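Local structure of rhodanese domain-containing protein (Thermoplasma volcanium GSS1, 3GK5) at residues W49-R54 against F74-L80. The protein is of unknown function but carries a rhodanese-like domain, a fold that in relatives often transfers sulfur through a cysteine persulfide. Coordinates in Å, arbitrary orientation, origin at the centre of the assembly. Numbering follows the deposited sequence.
Sequences WKILER and FLSQLGL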
loop_
_atom_site.group_PDB
_atom_site.type_symbol
_atom_site.label_atom_id
_atom_site.label_comp_id
_atom_site.label_asym_id
_atom_site.label_seq_id
_atom_site.Cartn_x
_atom_site.Cartn_y
_atom_site.Cartn_z
ATOM N N TRP A 49 -4.681 -7.943 -10.205
ATOM C CA TRP A 49 -3.410 -8.034 -9.502
ATOM C C TRP A 49 -2.318 -8.488 -10.468
ATOM O O TRP A 49 -1.128 -8.441 -10.150
ATOM C CB TRP A 49 -3.505 -9.037 -8.358
ATOM C CG TRP A 49 -3.618 -10.447 -8.825
ATOM C CD1 TRP A 49 -4.765 -11.129 -9.113
ATOM C CD2 TRP A 49 -2.539 -11.344 -9.092
ATOM N NE1 TRP A 49 -4.467 -12.399 -9.539
ATOM C CE2 TRP A 49 -3.107 -12.560 -9.533
ATOM C CE3 TRP A 49 -1.144 -11.242 -8.996
ATOM C CZ2 TRP A 49 -2.327 -13.669 -9.886
ATOM C CZ3 TRP A 49 -0.367 -12.345 -9.348
ATOM C CH2 TRP A 49 -0.963 -13.544 -9.785
ATOM N N LYS A 50 -2.740 -8.939 -11.644
ATOM C CA LYS A 50 -1.828 -9.425 -12.665
ATOM C C LYS A 50 -1.005 -8.277 -13.216
ATOM O O LYS A 50 0.066 -8.474 -13.791
ATOM C CB LYS A 50 -2.628 -10.109 -13.781
ATOM C CG LYS A 50 -3.700 -11.073 -13.247
ATOM C CD LYS A 50 -4.318 -11.980 -14.318
ATOM C CE LYS A 50 -4.945 -11.209 -15.475
ATOM N NZ LYS A 50 -3.937 -10.681 -16.447
ATOM N N ILE A 51 -1.508 -7.068 -13.014
ATOM C CA ILE A 51 -0.841 -5.868 -13.492
ATOM C C ILE A 51 0.381 -5.546 -12.640
ATOM O O ILE A 51 1.175 -4.680 -12.987
ATOM C CB ILE A 51 -1.805 -4.682 -13.456
ATOM C CG1 ILE A 51 -3.168 -5.128 -14.002
ATOM C CG2 ILE A 51 -1.248 -3.535 -14.281
ATOM C CD1 ILE A 51 -4.265 -4.091 -13.862
ATOM N N LEU A 52 0.529 -6.259 -11.530
ATOM C CA LEU A 52 1.646 -6.049 -10.622
ATOM C C LEU A 52 2.948 -6.686 -11.104
ATOM O O LEU A 52 2.950 -7.817 -11.590
ATOM C CB LEU A 52 1.285 -6.594 -9.239
ATOM C CG LEU A 52 0.538 -5.662 -8.282
ATOM C CD1 LEU A 52 -0.252 -4.617 -9.037
ATOM C CD2 LEU A 52 -0.367 -6.491 -7.392
ATOM N N GLU A 53 4.049 -5.951 -10.964
ATOM C CA GLU A 53 5.372 -6.435 -11.370
ATOM C C GLU A 53 5.934 -7.396 -10.337
ATOM O O GLU A 53 5.816 -7.166 -9.133
ATOM C CB GLU A 53 6.354 -5.273 -11.523
ATOM C CG GLU A 53 6.557 -4.792 -12.936
ATOM C CD GLU A 53 5.324 -4.159 -13.510
ATOM O OE1 GLU A 53 4.312 -4.872 -13.680
ATOM O OE2 GLU A 53 5.363 -2.942 -13.786
ATOM N N ARG A 54 6.574 -8.457 -10.810
ATOM C CA ARG A 54 7.147 -9.454 -9.917
ATOM C C ARG A 54 8.501 -8.990 -9.406
ATOM O O ARG A 54 8.941 -9.381 -8.322
ATOM C CB ARG A 54 7.303 -10.782 -10.659
ATOM C CG ARG A 54 7.677 -11.951 -9.775
ATOM C CD ARG A 54 7.899 -13.191 -10.619
ATOM N NE ARG A 54 8.037 -14.402 -9.815
ATOM C CZ ARG A 54 8.242 -15.610 -10.328
ATOM N NH1 ARG A 54 8.338 -15.762 -11.643
ATOM N NH2 ARG A 54 8.346 -16.668 -9.532
ATOM N N PHE A 74 -3.070 -12.520 0.387
ATOM C CA PHE A 74 -3.472 -12.967 -0.934
ATOM C C PHE A 74 -2.311 -12.916 -1.925
ATOM O O PHE A 74 -2.003 -13.906 -2.584
ATOM C CB PHE A 74 -4.626 -12.090 -1.427
ATOM C CG PHE A 74 -5.111 -12.435 -2.809
ATOM C CD1 PHE A 74 -5.696 -13.670 -3.073
ATOM C CD2 PHE A 74 -4.987 -11.514 -3.850
ATOM C CE1 PHE A 74 -6.149 -13.986 -4.357
ATOM C CE2 PHE A 74 -5.434 -11.816 -5.130
ATOM C CZ PHE A 74 -6.017 -13.056 -5.388
ATOM N N LEU A 75 -1.656 -11.768 -2.024
ATOM C CA LEU A 75 -0.556 -11.615 -2.970
ATOM C C LEU A 75 0.728 -12.314 -2.526
ATOM O O LEU A 75 1.617 -12.553 -3.342
ATOM C CB LEU A 75 -0.270 -10.129 -3.198
ATOM C CG LEU A 75 -1.465 -9.252 -3.570
ATOM C CD1 LEU A 75 -1.030 -7.800 -3.542
ATOM C CD2 LEU A 75 -2.004 -9.635 -4.941
ATOM N N SER A 76 0.829 -12.633 -1.239
ATOM C CA SER A 76 2.020 -13.290 -0.719
ATOM C C SER A 76 2.091 -14.734 -1.192
ATOM O O SER A 76 3.171 -15.263 -1.446
ATOM C CB SER A 76 2.031 -13.263 0.812
ATOM O OG SER A 76 1.099 -14.190 1.336
ATOM N N GLN A 77 0.936 -15.375 -1.312
ATOM C CA GLN A 77 0.902 -16.762 -1.746
ATOM C C GLN A 77 1.042 -16.856 -3.257
ATOM O O GLN A 77 1.211 -17.942 -3.800
ATOM C CB GLN A 77 -0.404 -17.428 -1.306
ATOM C CG GLN A 77 -0.741 -17.243 0.167
ATOM C CD GLN A 77 -2.076 -17.868 0.537
ATOM O OE1 GLN A 77 -2.255 -19.082 0.419
ATOM N NE2 GLN A 77 -3.023 -17.040 0.982
ATOM N N LEU A 78 0.967 -15.718 -3.940
ATOM C CA LEU A 78 1.097 -15.708 -5.392
ATOM C C LEU A 78 2.533 -15.392 -5.793
ATOM O O LEU A 78 2.811 -15.071 -6.952
ATOM C CB LEU A 78 0.145 -14.682 -6.011
ATOM C CG LEU A 78 -1.348 -14.906 -5.760
ATOM C CD1 LEU A 78 -2.122 -13.679 -6.179
ATOM C CD2 LEU A 78 -1.825 -16.142 -6.515
ATOM N N GLY A 79 3.437 -15.467 -4.822
ATOM C CA GLY A 79 4.843 -15.214 -5.090
ATOM C C GLY A 79 5.252 -13.772 -5.312
ATOM O O GLY A 79 6.239 -13.499 -5.997
ATOM N N LEU A 80 4.500 -12.840 -4.738
ATOM C CA LEU A 80 4.825 -11.432 -4.888
ATOM C C LEU A 80 5.547 -10.905 -3.668
ATOM O O LEU A 80 5.244 -11.265 -2.529
ATOM C CB LEU A 80 3.570 -10.594 -5.136
ATOM C CG LEU A 80 3.024 -10.569 -6.563
ATOM C CD1 LEU A 80 1.689 -9.854 -6.568
ATOM C CD2 LEU A 80 4.008 -9.866 -7.494
#
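The W49 indole packs against the C-terminal part of helix 66-76 and the turn after it, with F74 and L78 over one face and leucine side chains beside it. F74 presents its ring edge to that face in a T-shaped pair, its centroid 5.6 Å from that of the five-membered ring of W49 and the planes at 83°. Over the same face, L78 makes a CH-pi contact, its CD1 3.5 Å from the centroid of the six-membered ring and almost on the ring normal. Apolar contacts continue the patch: W49 CB meets L75 CD2 at 3.8 Å, and L80 CD1 lies 4.0 Å from both W49 CE3 and L52 CD2. In this rhodanese-like alpha/beta domain, the contact joins the loop between helix 42-48 and strand 58-61 to the turn leading from helix 66-76 into strand 82-85. That helix ends in a Schellman motif, with L80 N hydrogen-bonded to L75 O (3.2 Å), a weak hydrogen bond from G79 N to S76 O (3.4 Å) and G79 at positive phi as C-prime; L78 lies in the S76-G79 type I turn. The L80 side chain also packs on the 53-54 backbone, CD2 3.6 Å from E53 O, while the E53 carboxylate salt-bridges K56.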